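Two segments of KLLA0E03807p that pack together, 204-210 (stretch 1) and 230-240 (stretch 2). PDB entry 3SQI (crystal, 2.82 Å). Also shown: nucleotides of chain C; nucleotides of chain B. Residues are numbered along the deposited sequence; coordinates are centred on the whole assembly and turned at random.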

# COMPACT_ATOMS: atom_id res chain seq x y z
N VAL A 204 11.11 -1.83 10.68
CA VAL A 204 11.51 -2.60 11.85
C VAL A 204 11.94 -3.99 11.40
O VAL A 204 13.05 -4.45 11.70
N TYR A 205 11.05 -4.67 10.69
CA TYR A 205 11.34 -6.03 10.25
C TYR A 205 12.66 -6.09 9.52
O TYR A 205 13.38 -7.08 9.62
N TYR A 206 12.98 -5.05 8.76
CA TYR A 206 14.19 -5.07 7.95
C TYR A 206 15.44 -4.81 8.78
O TYR A 206 16.52 -5.32 8.48
N TYR A 207 15.30 -4.00 9.83
CA TYR A 207 16.39 -3.83 10.77
C TYR A 207 16.68 -5.18 11.41
O TYR A 207 17.82 -5.64 11.43
N LEU A 208 15.64 -5.83 11.92
CA LEU A 208 15.79 -7.15 12.53
C LEU A 208 16.40 -8.16 11.56
O LEU A 208 17.24 -8.98 11.94
N ARG A 209 15.96 -8.10 10.31
CA ARG A 209 16.35 -9.07 9.29
C ARG A 209 17.82 -8.89 8.93
O ARG A 209 18.56 -9.86 8.80
N PHE A 210 18.23 -7.64 8.80
CA PHE A 210 19.53 -7.33 8.24
C PHE A 210 20.61 -7.00 9.26
O PHE A 210 21.63 -7.69 9.33
N HIS A 230 17.73 -12.43 -6.40
CA HIS A 230 16.36 -12.10 -6.02
C HIS A 230 16.23 -11.94 -4.51
O HIS A 230 16.38 -12.91 -3.77
N ILE A 231 15.95 -10.73 -4.05
CA ILE A 231 15.76 -10.49 -2.63
C ILE A 231 14.28 -10.40 -2.32
O ILE A 231 13.64 -9.40 -2.64
N PRO A 232 13.73 -11.44 -1.68
CA PRO A 232 12.29 -11.51 -1.38
C PRO A 232 11.88 -10.55 -0.27
O PRO A 232 12.63 -10.37 0.69
N ILE A 233 10.70 -9.95 -0.40
CA ILE A 233 10.22 -8.97 0.58
C ILE A 233 10.16 -9.54 2.00
O ILE A 233 10.35 -8.82 2.97
N ILE A 234 9.88 -10.84 2.11
CA ILE A 234 9.98 -11.53 3.38
C ILE A 234 10.59 -12.92 3.15
O ILE A 234 10.21 -13.63 2.21
N ARG A 235 11.57 -13.29 3.96
CA ARG A 235 12.30 -14.52 3.71
C ARG A 235 11.74 -15.70 4.50
O ARG A 235 11.29 -15.54 5.63
N GLY A 236 11.75 -16.87 3.88
CA GLY A 236 11.43 -18.11 4.56
C GLY A 236 12.71 -18.72 5.11
O GLY A 236 13.64 -17.99 5.46
N LYS A 237 12.75 -20.04 5.20
CA LYS A 237 13.96 -20.73 5.64
C LYS A 237 15.16 -20.25 4.83
O LYS A 237 16.17 -19.82 5.39
N SER A 238 15.04 -20.32 3.51
CA SER A 238 16.12 -19.91 2.62
C SER A 238 16.15 -18.39 2.37
O SER A 238 15.12 -17.76 2.18
N LEU A 239 17.37 -17.85 2.37
CA LEU A 239 17.63 -16.42 2.17
C LEU A 239 16.93 -15.81 0.95
O LEU A 239 16.41 -14.70 1.02
N ASP A 240 16.95 -16.55 -0.16
CA ASP A 240 16.56 -16.02 -1.46
C ASP A 240 15.11 -16.27 -1.86
O ASP A 240 14.71 -15.89 -2.96

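Which side chains of the helix reach the irregular stretch beside it? Three do the work: Tyr 205, Tyr 206 and Arg 209. The CA-to-CB bonds of Tyr 205 and Arg 209, four residues apart and so about one helical turn, point toward stretch 2, whereas that of Tyr 206 leaves sideways and its ring end comes nearer. Val 204, Tyr 207 and Leu 208 are out of reach. The backbones stay well separated, with CA atoms of Tyr 205 and Ile 234 8.9 Å apart, and long side chains span the gap.

How does Arg 209 cross that gap? Its chain is fully extended, with chi1, chi2 and chi3 all t (177°, 172° and 170°), which carries the guanidinium to the backbone of stretch 2. There both terminal nitrogens donate to one carbonyl: NH1 of Arg 209 lies 2.9 Å from O of Pro 232, and NH2 of Arg 209 lies 2.8 Å from the same O of Pro 232. This forked pair of hydrogen bonds places the oxygen at the edge of the guanidinium, near its plane, where the N-H groups point. O of Ile 233 also sits at that edge, 3.1 Å from NH1 of Arg 209. One face of the group is covered by CB of Arg 235, and CG2 of Ile 231, whose CA-to-CB bond points toward the helix, comes within 3.7 Å of NH2 of Arg 209.

What do the two tyrosines do with their hydroxyls? Tyr 206, with chi1 at -88° (m), brings its hydroxyl to the backbone, and OH of Tyr 206 donates a hydrogen bond to O of Ile 233 at 2.7 Å. Tyr 205 uses a t rotamer (169°), and its hydroxyl accepts a weak hydrogen bond from the backbone: N of Arg 235 is 3.4 Å from OH of Tyr 205. Its ring also adds apolar contact, with CE2 of Tyr 205 4.2 Å from CB of Ile 234. The helix thus reads the loop mainly through its main-chain polar atoms. The CA-to-CB bonds of Ile 233 and Ile 234 point away overall, though the CB of each touches the helix, and CG2 of Ile 233 approaches OH of Tyr 206 to 3.6 Å.

Where does stretch 2 turn from the helix to the DNA? The change comes at Arg 235, whose CA-to-CB bond points sideways while its end leads away. Its chi1 is p (63°) and chi3 is m (-77°), so the chain bends rather than extending like Arg 209; NE of Arg 235 then donates to O of Gly 236 at 3.0 Å, and C4' of DT15 of chain B lies off the edge of the guanidinium, near its plane. At Gly 236 an ideal CB would clash with OP1 of DT6 of chain C. Next along, N of Lys 237 donates to OP1 of DT6 at 3.2 Å, and OG of Ser 238 makes a weak hydrogen bond to OP1 of DT15 at 3.3 Å.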

# COMPACT_ATOMS: atom_id res chain seq x y z
CB VAL A 204 10.40 -2.74 12.90
CG1 VAL A 204 10.85 -3.67 14.00
CG2 VAL A 204 10.03 -1.39 13.48
CB TYR A 205 10.23 -6.58 9.36
CG TYR A 205 10.60 -7.88 8.67
CD1 TYR A 205 10.95 -9.00 9.40
CD2 TYR A 205 10.60 -7.98 7.28
CE1 TYR A 205 11.30 -10.19 8.77
CE2 TYR A 205 10.94 -9.16 6.64
CZ TYR A 205 11.29 -10.26 7.39
OH TYR A 205 11.63 -11.45 6.77
CB TYR A 206 14.08 -4.12 6.77
CG TYR A 206 13.47 -4.78 5.55
CD1 TYR A 206 13.44 -4.14 4.32
CD2 TYR A 206 12.92 -6.05 5.64
CE1 TYR A 206 12.88 -4.75 3.22
CE2 TYR A 206 12.36 -6.66 4.55
CZ TYR A 206 12.34 -6.01 3.34
OH TYR A 206 11.78 -6.63 2.25
CB TYR A 207 16.02 -2.81 11.84
CG TYR A 207 17.16 -2.45 12.76
CD1 TYR A 207 18.16 -1.58 12.35
CD2 TYR A 207 17.24 -2.98 14.05
CE1 TYR A 207 19.21 -1.24 13.20
CE2 TYR A 207 18.28 -2.65 14.90
CZ TYR A 207 19.26 -1.78 14.47
OH TYR A 207 20.30 -1.45 15.31
CB LEU A 208 14.44 -7.65 13.03
CG LEU A 208 13.77 -6.81 14.12
CD1 LEU A 208 12.55 -7.52 14.66
CD2 LEU A 208 14.74 -6.53 15.25
CB ARG A 209 15.48 -8.88 8.05
CG ARG A 209 15.83 -9.78 6.86
CD ARG A 209 14.77 -9.62 5.76
NE ARG A 209 15.14 -10.26 4.50
CZ ARG A 209 14.47 -10.10 3.36
NH1 ARG A 209 13.40 -9.32 3.32
NH2 ARG A 209 14.88 -10.72 2.26
CB PHE A 210 19.39 -6.23 7.20
CG PHE A 210 18.75 -6.69 5.94
CD1 PHE A 210 19.42 -7.58 5.12
CD2 PHE A 210 17.49 -6.25 5.58
CE1 PHE A 210 18.85 -8.02 3.95
CE2 PHE A 210 16.91 -6.69 4.41
CZ PHE A 210 17.59 -7.58 3.59
CB HIS A 230 15.39 -13.17 -6.54
CG HIS A 230 13.99 -13.04 -6.02
ND1 HIS A 230 13.30 -14.10 -5.46
CD2 HIS A 230 13.15 -11.98 -5.97
CE1 HIS A 230 12.10 -13.69 -5.09
NE2 HIS A 230 11.98 -12.41 -5.39
CB ILE A 231 16.44 -9.19 -2.18
CG1 ILE A 231 17.90 -9.17 -2.62
CG2 ILE A 231 16.30 -9.01 -0.68
CD1 ILE A 231 18.67 -10.41 -2.22
CB PRO A 232 12.09 -12.96 -0.94
CG PRO A 232 13.41 -13.39 -0.43
CD PRO A 232 14.44 -12.66 -1.26
CB ILE A 233 8.84 -8.42 0.19
CG1 ILE A 233 8.89 -7.87 -1.24
CG2 ILE A 233 8.41 -7.32 1.16
CD1 ILE A 233 9.73 -6.63 -1.37
CB ILE A 234 8.61 -11.61 4.16
CG1 ILE A 234 7.80 -12.84 3.77
CG2 ILE A 234 7.77 -10.36 3.95
CD1 ILE A 234 6.44 -12.85 4.43
CB ARG A 235 13.80 -14.35 4.00
CG ARG A 235 14.13 -14.03 5.45
CD ARG A 235 15.55 -14.46 5.80
NE ARG A 235 15.66 -15.91 6.01
CZ ARG A 235 16.80 -16.55 6.23
NH1 ARG A 235 17.94 -15.89 6.25
NH2 ARG A 235 16.81 -17.86 6.42
CB LYS A 237 13.81 -22.24 5.51
CG LYS A 237 13.52 -22.96 6.81
CD LYS A 237 14.77 -23.10 7.66
CE LYS A 237 14.50 -23.92 8.91
NZ LYS A 237 13.85 -25.22 8.59
CB SER A 238 16.08 -20.68 1.30
OG SER A 238 16.55 -22.00 1.47
CB LEU A 239 19.14 -16.17 2.04
CG LEU A 239 19.96 -15.95 3.31
CD1 LEU A 239 21.45 -15.88 3.02
CD2 LEU A 239 19.50 -14.70 4.02
CB ASP A 240 17.47 -16.60 -2.54
CG ASP A 240 17.08 -18.02 -2.94
OD1 ASP A 240 16.69 -18.80 -2.05
OD2 ASP A 240 17.14 -18.33 -4.15
P DT C 5 7.88 -22.73 11.32
OP1 DT C 5 7.94 -21.38 11.94
OP2 DT C 5 6.70 -23.59 11.53
O5' DT C 5 8.07 -22.61 9.73
C5' DT C 5 9.14 -21.81 9.24
C4' DT C 5 9.86 -22.45 8.07
O4' DT C 5 10.31 -23.79 8.40
C3' DT C 5 9.04 -22.59 6.79
O3' DT C 5 9.79 -21.89 5.79
C2' DT C 5 8.92 -24.10 6.56
C1' DT C 5 10.14 -24.65 7.29
N1 DT C 5 10.02 -26.01 7.88
C2 DT C 5 10.70 -27.09 7.36
O2 DT C 5 11.42 -27.04 6.38
N3 DT C 5 10.51 -28.27 8.03
C4 DT C 5 9.72 -28.46 9.15
O4 DT C 5 9.60 -29.56 9.68
C5 DT C 5 9.05 -27.29 9.65
C7 DT C 5 8.16 -27.39 10.85
C6 DT C 5 9.22 -26.14 9.00
P DT B 15 19.63 -23.18 4.22
OP1 DT B 15 19.45 -22.84 2.78
OP2 DT B 15 20.96 -23.58 4.75
O5' DT B 15 19.15 -21.94 5.10
C5' DT B 15 17.97 -22.12 5.87
C4' DT B 15 18.32 -21.88 7.31
O4' DT B 15 17.99 -23.01 8.14
C3' DT B 15 19.81 -21.79 7.51
O3' DT B 15 20.27 -20.53 7.04
C2' DT B 15 19.88 -21.89 9.02
C1' DT B 15 18.77 -22.91 9.31
N1 DT B 15 19.32 -24.24 9.71
C2 DT B 15 18.85 -24.83 10.86
O2 DT B 15 18.01 -24.33 11.58
N3 DT B 15 19.42 -26.04 11.14
C4 DT B 15 20.38 -26.71 10.41
O4 DT B 15 20.82 -27.81 10.76
C5 DT B 15 20.83 -26.04 9.22
C7 DT B 15 21.88 -26.67 8.35
C6 DT B 15 20.28 -24.85 8.93
P DT C 6 9.63 -22.28 4.24
OP1 DT C 6 10.35 -21.25 3.45
OP2 DT C 6 8.20 -22.53 3.98
O5' DT C 6 10.42 -23.66 4.11
C5' DT C 6 10.42 -24.30 2.86
C4' DT C 6 10.36 -25.80 3.02
O4' DT C 6 9.64 -26.22 4.21
C3' DT C 6 9.66 -26.54 1.88
O3' DT C 6 10.68 -27.08 1.05
C2' DT C 6 8.83 -27.61 2.59
C1' DT C 6 9.50 -27.60 3.96
N1 DT C 6 8.81 -28.32 5.09
C2 DT C 6 9.12 -29.65 5.29
O2 DT C 6 9.90 -30.28 4.60
N3 DT C 6 8.47 -30.24 6.34
C4 DT C 6 7.57 -29.63 7.19
O4 DT C 6 7.04 -30.26 8.11
C5 DT C 6 7.30 -28.24 6.93
C7 DT C 6 6.34 -27.48 7.79
C6 DT C 6 7.93 -27.65 5.91